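Local structure of protein SCO1, mitochondrial (Saccharomyces cerevisiae, 2B7K) at residues Pro54-Cys57 with Pro58-Asp62; Ser92-Val95 with Leu96-Tyr99; Leu68-Leu71 with Ser72-Gly76; Val171-Ile174 with Val175-Val178. The protein is a mitochondrial inner-membrane copper chaperone, thought to act in copper transport or insertion into cytochrome c oxidase, present here as its thioredoxin-like domain. All coordinates share one frame; numbering follows the deposited sequence.

Contact 1 (Pro54-Cys57 with Pro58-Asp62); sequences PDIC and PDELD
The first turn of helix 56-75 is closed by three backbone bonds that start from D55: D59 N gives its hydrogen to D55 O at 2.9 Å, and E60 N and L61 N do the same to I56 O and C57 O. D55 occupies the N-cap position, yet its carboxylate makes no capping bond.

Polar groups gather instead around D55 O. Besides the amide of D59, this oxygen takes a hydrogen from a water at 3.1 Å, and the same water donates weakly to D59 OD1. The side chain of D59 folds back toward this end of the helix, its CG anti to the carbonyl carbon (chi1 -67°), which brings the carboxylate close to D55 O.

In the thioredoxin-like fold of SCO proteins this turn follows strand 44-49 in a beta-alpha-beta unit and bears C57, by similarity a copper ligand together with C53, a close neighbour, and H144.

CH groups lie beside the backbone carbonyl oxygens: P58 CB is 3.9 Å from D55 O, E60 CG passes 3.2 Å from I56 O, and L61 CG rests 3.3 Å from C57 O.

Apolar contact is made by the P58 ring, whose bond to the preceding residue brings CD up against C57 CB, at 3.4 Å, and limits the C57 backbone. With an alanine at P58 the ring is gone, and the C57 backbone is likely to be less restricted beside the putative copper site. Y47 of strand 44-49 packs against I56, C57, E60 and L61.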
# COMPACT_ATOMS: atom_id res chain seq x y z
N PRO A 54 8.90 -6.63 13.48
CA PRO A 54 9.63 -5.73 14.36
C PRO A 54 10.44 -4.68 13.60
O PRO A 54 11.18 -5.00 12.66
CB PRO A 54 10.52 -6.68 15.15
CG PRO A 54 10.90 -7.68 14.10
CD PRO A 54 9.59 -7.93 13.37
N ASP A 55 10.29 -3.42 13.99
CA ASP A 55 11.03 -2.31 13.40
C ASP A 55 10.67 -1.88 11.97
O ASP A 55 10.14 -0.79 11.77
CB ASP A 55 12.53 -2.61 13.47
CG ASP A 55 12.99 -2.91 14.89
OD1 ASP A 55 14.14 -3.37 15.05
OD2 ASP A 55 12.21 -2.68 15.84
N ILE A 56 10.98 -2.72 10.99
CA ILE A 56 10.73 -2.40 9.59
C ILE A 56 9.31 -1.91 9.27
O ILE A 56 9.14 -0.77 8.80
CB ILE A 56 11.07 -3.60 8.67
CG1 ILE A 56 12.58 -3.83 8.64
CG2 ILE A 56 10.57 -3.34 7.26
CD1 ILE A 56 13.20 -4.18 9.98
N CYS A 57 8.38 -2.65 9.48
CA CYS A 57 7.03 -2.30 9.08
C CYS A 57 6.53 -1.08 9.85
O CYS A 57 5.92 -0.16 9.22
CB CYS A 57 6.08 -3.48 9.31
SG CYS A 57 6.44 -4.93 8.29
N PRO A 58 6.67 -0.96 11.20
CA PRO A 58 6.27 0.26 11.90
C PRO A 58 6.97 1.50 11.34
O PRO A 58 6.35 2.55 11.16
CB PRO A 58 6.67 -0.02 13.34
CG PRO A 58 6.51 -1.50 13.45
CD PRO A 58 7.12 -1.99 12.16
N ASP A 59 8.27 1.38 11.07
CA ASP A 59 9.03 2.50 10.52
C ASP A 59 8.52 2.92 9.14
O ASP A 59 8.45 4.11 8.83
CB ASP A 59 10.52 2.15 10.42
CG ASP A 59 11.19 1.97 11.77
OD1 ASP A 59 10.86 2.73 12.71
OD2 ASP A 59 12.05 1.08 11.89
N GLU A 60 8.16 1.94 8.32
CA GLU A 60 7.66 2.22 6.97
C GLU A 60 6.29 2.89 7.04
O GLU A 60 6.01 3.84 6.31
CB GLU A 60 7.55 0.94 6.15
CG GLU A 60 8.89 0.30 5.81
CD GLU A 60 9.67 1.08 4.77
OE1 GLU A 60 10.13 2.20 5.07
OE2 GLU A 60 9.83 0.57 3.64
N LEU A 61 5.41 2.37 7.89
CA LEU A 61 4.08 2.94 8.03
C LEU A 61 4.16 4.35 8.59
O LEU A 61 3.36 5.21 8.25
CB LEU A 61 3.21 2.05 8.93
CG LEU A 61 2.82 0.70 8.31
CD1 LEU A 61 2.14 -0.16 9.35
CD2 LEU A 61 1.90 0.92 7.11
N ASP A 62 5.15 4.60 9.45
CA ASP A 62 5.32 5.94 10.01
C ASP A 62 5.71 6.88 8.87
O ASP A 62 5.15 7.97 8.74
CB ASP A 62 6.42 5.96 11.07
CG ASP A 62 5.89 5.62 12.46
OD1 ASP A 62 6.72 5.46 13.39
OD2 ASP A 62 4.66 5.51 12.62
O HOH W 1 10.37 0.58 14.50

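Contact 2 (Ser92-Val95 with Leu96-Tyr99); sequences SPAV and LKEY
From its cap at S92, the short helix 93-100 is held by L96 N, K97 N, E98 N and Y99 N, each bonded to the carbonyl oxygen four residues back, the first spanning 3.0 Å to S92 O.

S92 is the N-cap: its OG accepts from V95 N in a straight but weak bond of 3.4 Å, and P93 follows as the first helical residue. K97 curls back along the first turn. Its CG passes 3.4 Å from P93 O, and bends at chi3 (-75°) and chi4 (64°) turn the chain until NZ stands 3.1 Å from A94 CA and 3.7 Å from A94 CB. The ammonium group thus ends beside the alanine at the start of the helix.

The helix is the crossover of the beta-alpha-beta unit between strands 80-85 and 108-111, and L96 and P93 both touch T111 of the latter strand. L96 CG also lies 3.6 Å from S92 O, next to the first backbone bond.

Y99 meets this turn only through its base, CB being 3.4 Å from V95 O. Its CG stands anti to the backbone N, sending the ring away from the turn. There it packs on P58, L61 and C57 of helix 56-75, the last by similarity a copper ligand, and meets the F103 ring, the planes at about 55°.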
# COMPACT_ATOMS: atom_id res chain seq x y z
N SER A 92 -6.00 -10.87 11.28
CA SER A 92 -7.42 -10.86 11.00
C SER A 92 -7.86 -9.40 10.90
O SER A 92 -7.09 -8.49 11.23
CB SER A 92 -8.17 -11.53 12.14
OG SER A 92 -8.01 -10.75 13.32
N PRO A 93 -9.10 -9.16 10.45
CA PRO A 93 -9.54 -7.77 10.36
C PRO A 93 -9.41 -7.02 11.69
O PRO A 93 -8.98 -5.88 11.70
CB PRO A 93 -10.99 -7.91 9.90
CG PRO A 93 -10.91 -9.10 8.99
CD PRO A 93 -10.06 -10.07 9.79
N ALA A 94 -9.76 -7.67 12.80
CA ALA A 94 -9.66 -7.01 14.11
C ALA A 94 -8.22 -6.68 14.48
O ALA A 94 -7.94 -5.60 15.02
CB ALA A 94 -10.29 -7.89 15.19
N VAL A 95 -7.30 -7.59 14.21
CA VAL A 95 -5.89 -7.37 14.51
C VAL A 95 -5.34 -6.20 13.69
O VAL A 95 -4.57 -5.38 14.20
CB VAL A 95 -5.04 -8.62 14.22
CG1 VAL A 95 -3.55 -8.28 14.27
CG2 VAL A 95 -5.36 -9.69 15.26
N LEU A 96 -5.73 -6.11 12.42
CA LEU A 96 -5.27 -5.01 11.58
C LEU A 96 -5.84 -3.68 12.05
O LEU A 96 -5.14 -2.66 12.03
CB LEU A 96 -5.64 -5.24 10.11
CG LEU A 96 -4.86 -6.35 9.40
CD1 LEU A 96 -5.26 -6.38 7.93
CD2 LEU A 96 -3.37 -6.11 9.53
N LYS A 97 -7.10 -3.67 12.47
CA LYS A 97 -7.70 -2.43 12.96
C LYS A 97 -6.93 -1.91 14.16
O LYS A 97 -6.64 -0.71 14.26
CB LYS A 97 -9.17 -2.64 13.34
CG LYS A 97 -10.11 -2.74 12.16
CD LYS A 97 -11.58 -2.74 12.58
CE LYS A 97 -12.01 -4.08 13.18
NZ LYS A 97 -11.30 -4.42 14.44
N GLU A 98 -6.58 -2.81 15.08
CA GLU A 98 -5.85 -2.40 16.28
C GLU A 98 -4.43 -1.96 15.94
O GLU A 98 -3.95 -0.94 16.46
CB GLU A 98 -5.82 -3.53 17.30
CG GLU A 98 -5.01 -3.19 18.54
CD GLU A 98 -5.22 -4.16 19.68
OE1 GLU A 98 -4.48 -4.07 20.68
OE2 GLU A 98 -6.13 -5.02 19.58
N TYR A 99 -3.76 -2.71 15.08
CA TYR A 99 -2.40 -2.37 14.68
C TYR A 99 -2.35 -1.01 13.98
O TYR A 99 -1.49 -0.17 14.30
CB TYR A 99 -1.85 -3.44 13.72
CG TYR A 99 -0.44 -3.19 13.25
CD1 TYR A 99 0.64 -3.23 14.14
CD2 TYR A 99 -0.16 -2.94 11.90
CE1 TYR A 99 1.95 -3.03 13.71
CE2 TYR A 99 1.15 -2.74 11.45
CZ TYR A 99 2.20 -2.79 12.36
OH TYR A 99 3.50 -2.63 11.91

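Contact 3 (Leu68-Leu71 with Ser72-Gly76); sequences LNTL and SSKYG
K74 turns back along helix 56-75 to lie across T70, and its chain can be followed outward. CB sits 3.3 Å from T70 O, the oxygen that also accepts the K74 amide. CG comes next, still near T70 O and at the limit of contact with T70 CG2. CD comes nearest to the T70 methyl, 3.5 Å from CG2; CE and NZ continue past it, each at 4.0 Å. The chain, extended beyond CG, passes slantwise over the methyl. T70 presents CG2 because OG1 is turned back to bond L66 O.

Beside this pair, N69 O is gripped twice by S73. The amide and OG (2.7 Å) reach it from opposite faces of the carbonyl plane, OG being placed there by a chi1 of 67°. A water accepts from N69 ND2 and is hydrogen-bonded to S72 OG.

This is the C-terminal end of the helix in the beta-alpha-beta unit between strands 44-49 and 80-85; T70, L71 and Y75 pack on helix 169-180, and G76 leaves the helix with positive phi.

Hydroxyls and water thus supplement backbone bonding near the helix end, while the lysine contributes its methylene chain rather than its charge to T70.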
# COMPACT_ATOMS: atom_id res chain seq x y z
N LEU A 68 1.68 11.00 3.35
CA LEU A 68 0.27 11.30 3.15
C LEU A 68 -0.12 12.70 3.61
O LEU A 68 -0.80 13.44 2.89
CB LEU A 68 -0.60 10.27 3.87
CG LEU A 68 -0.48 8.85 3.31
CD1 LEU A 68 -1.24 7.88 4.19
CD2 LEU A 68 -1.01 8.82 1.88
N ASN A 69 0.33 13.08 4.80
CA ASN A 69 0.01 14.41 5.32
C ASN A 69 0.66 15.53 4.53
O ASN A 69 0.06 16.58 4.33
CB ASN A 69 0.39 14.50 6.80
CG ASN A 69 -0.65 13.88 7.71
OD1 ASN A 69 -0.40 13.62 8.88
ND2 ASN A 69 -1.85 13.66 7.17
N THR A 70 1.89 15.32 4.07
CA THR A 70 2.57 16.33 3.28
C THR A 70 1.88 16.45 1.93
O THR A 70 1.67 17.55 1.42
CB THR A 70 4.04 15.96 3.04
OG1 THR A 70 4.74 15.93 4.29
CG2 THR A 70 4.71 16.95 2.11
N LEU A 71 1.51 15.31 1.36
CA LEU A 71 0.84 15.29 0.06
C LEU A 71 -0.47 16.06 0.07
O LEU A 71 -0.73 16.89 -0.81
CB LEU A 71 0.60 13.85 -0.40
CG LEU A 71 1.87 13.17 -0.93
CD1 LEU A 71 1.65 11.67 -1.06
CD2 LEU A 71 2.23 13.78 -2.28
N SER A 72 -1.30 15.80 1.07
CA SER A 72 -2.58 16.48 1.14
C SER A 72 -2.46 17.96 1.52
O SER A 72 -3.08 18.82 0.89
CB SER A 72 -3.51 15.76 2.13
OG SER A 72 -2.91 15.69 3.41
N SER A 73 -1.66 18.27 2.53
CA SER A 73 -1.51 19.66 2.97
C SER A 73 -0.75 20.57 2.01
O SER A 73 -1.17 21.70 1.76
CB SER A 73 -0.86 19.71 4.36
OG SER A 73 0.48 19.27 4.33
N LYS A 74 0.35 20.09 1.45
CA LYS A 74 1.15 20.91 0.54
C LYS A 74 0.79 20.85 -0.94
O LYS A 74 1.01 21.82 -1.68
CB LYS A 74 2.63 20.58 0.69
CG LYS A 74 3.19 20.85 2.08
CD LYS A 74 4.65 20.47 2.15
CE LYS A 74 5.21 20.70 3.54
NZ LYS A 74 6.60 20.16 3.67
N TYR A 75 0.24 19.73 -1.39
CA TYR A 75 -0.10 19.58 -2.81
C TYR A 75 -1.56 19.25 -3.10
O TYR A 75 -1.95 19.15 -4.26
CB TYR A 75 0.81 18.52 -3.44
CG TYR A 75 2.28 18.80 -3.26
CD1 TYR A 75 2.95 18.38 -2.12
CD2 TYR A 75 2.99 19.54 -4.21
CE1 TYR A 75 4.30 18.69 -1.92
CE2 TYR A 75 4.33 19.85 -4.03
CZ TYR A 75 4.98 19.43 -2.88
OH TYR A 75 6.31 19.75 -2.69
N GLY A 76 -2.35 19.08 -2.04
CA GLY A 76 -3.75 18.76 -2.23
C GLY A 76 -3.94 17.43 -2.94
O GLY A 76 -4.91 17.24 -3.69
O HOH W 2 -3.58 13.15 4.79

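Contact 4 (Val171-Ile174 with Val175-Val178); sequences VDKI and VEHV
K173 and H177 are brought together by their first torsions: K173 CG is anti to the backbone N (chi1 -171°) with a bend at chi2, whereas H177 CG is anti to the carbonyl carbon (chi1 -79°). The two side chains cross obliquely, the lysine's CE coming 3.7 Å from H177 NE2. The imidazole also leans back toward the preceding turn, with CD2 3.2 Å from K173 O; the H177 amide bonds the same oxygen only weakly.

E176 approaches the lysine from a second direction, about a right angle from the histidine. Its OE2 lies 3.9 Å from K173 CD and 4.1 Å from K173 NZ, opposite charges near one another but beyond a salt bridge. H177 NE2 is buried here and has no partner in the model. Replacing K173 by an alanine would probably uncover the H177 ring and leave the E176 carboxylate without its nearby positive charge.

The opposite flank of the helix is apolar. V171 CG1 meets V175 CG2 at 3.9 Å, their side chains crossing, while I174 and V178 run side by side, pointing the same way, with their CG2 methyls 4.1 Å apart. Backbone bonds support both pairs, V175 N to V171 O and V178 N to I174 O.

V171 and V175 face helix 56-75, touching L71, and V171 also meets W67 and Y75. I174 packs on L161 of strand 157-161, K173 and H177 both touch D159 of that strand, and V178 reaches F43 and I77 in loops.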
# COMPACT_ATOMS: atom_id res chain seq x y z
N VAL A 171 7.94 12.10 -1.30
CA VAL A 171 6.84 12.98 -1.68
C VAL A 171 7.08 13.55 -3.08
O VAL A 171 6.17 13.57 -3.91
CB VAL A 171 6.68 14.13 -0.68
CG1 VAL A 171 5.69 15.17 -1.23
CG2 VAL A 171 6.17 13.60 0.65
N ASP A 172 8.30 14.00 -3.35
CA ASP A 172 8.64 14.58 -4.65
C ASP A 172 8.32 13.62 -5.80
O ASP A 172 7.77 14.02 -6.83
CB ASP A 172 10.12 14.97 -4.71
CG ASP A 172 10.49 16.07 -3.72
OD1 ASP A 172 9.63 16.94 -3.45
OD2 ASP A 172 11.64 16.09 -3.23
N LYS A 173 8.68 12.35 -5.62
CA LYS A 173 8.46 11.33 -6.64
C LYS A 173 6.98 11.06 -6.88
O LYS A 173 6.55 10.90 -8.02
CB LYS A 173 9.15 10.02 -6.23
CG LYS A 173 9.17 8.96 -7.32
CD LYS A 173 10.03 9.41 -8.50
CE LYS A 173 10.22 8.30 -9.52
NZ LYS A 173 11.11 8.73 -10.63
N ILE A 174 6.19 11.01 -5.81
CA ILE A 174 4.77 10.77 -5.95
C ILE A 174 4.10 11.95 -6.66
O ILE A 174 3.30 11.76 -7.58
CB ILE A 174 4.13 10.52 -4.57
CG1 ILE A 174 4.69 9.22 -3.99
CG2 ILE A 174 2.61 10.45 -4.68
CD1 ILE A 174 4.29 8.94 -2.56
N VAL A 175 4.44 13.16 -6.25
CA VAL A 175 3.87 14.36 -6.87
C VAL A 175 4.10 14.33 -8.38
O VAL A 175 3.19 14.58 -9.17
CB VAL A 175 4.48 15.64 -6.27
CG1 VAL A 175 3.96 16.87 -7.01
CG2 VAL A 175 4.14 15.73 -4.79
N GLU A 176 5.33 14.03 -8.78
CA GLU A 176 5.71 13.96 -10.19
C GLU A 176 4.76 13.05 -10.98
O GLU A 176 4.28 13.41 -12.05
CB GLU A 176 7.15 13.45 -10.30
CG GLU A 176 7.72 13.41 -11.71
CD GLU A 176 9.17 12.95 -11.74
OE1 GLU A 176 9.75 12.90 -12.84
OE2 GLU A 176 9.72 12.64 -10.66
N HIS A 177 4.50 11.86 -10.44
CA HIS A 177 3.61 10.90 -11.08
C HIS A 177 2.16 11.35 -11.15
O HIS A 177 1.50 11.20 -12.18
CB HIS A 177 3.67 9.56 -10.34
CG HIS A 177 4.87 8.73 -10.68
ND1 HIS A 177 5.04 8.15 -11.92
CD2 HIS A 177 5.96 8.40 -9.95
CE1 HIS A 177 6.18 7.49 -11.94
NE2 HIS A 177 6.76 7.62 -10.76
N VAL A 178 1.66 11.89 -10.04
CA VAL A 178 0.27 12.34 -9.99
C VAL A 178 -0.01 13.52 -10.91
O VAL A 178 -0.99 13.51 -11.66
CB VAL A 178 -0.12 12.72 -8.54
CG1 VAL A 178 -1.54 13.25 -8.50
CG2 VAL A 178 0.01 11.50 -7.64

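Contacts 1 and 3 occupy the two ends of helix 56-75, their centres 21 Å apart, and each meets a different helix. At the copper-site end, contact 1 touches contact 2 through Y99: its CE2 is 3.5 Å from L61 CD1, and its OH lies 3.6 Å from P58 CG and 3.8 Å from C57 CB. Contact 2 therefore borders the cysteine side of the inferred copper site, C53 and C57. At the far end, contact 3 packs on contact 4, with L71 CD2 3.7 Å from V175 CG2 and Y75 CE1 3.8 Å from V171 CG1. Contacts 2 and 4, about 30 Å apart between centres, lie on opposite sides of the chain's centre.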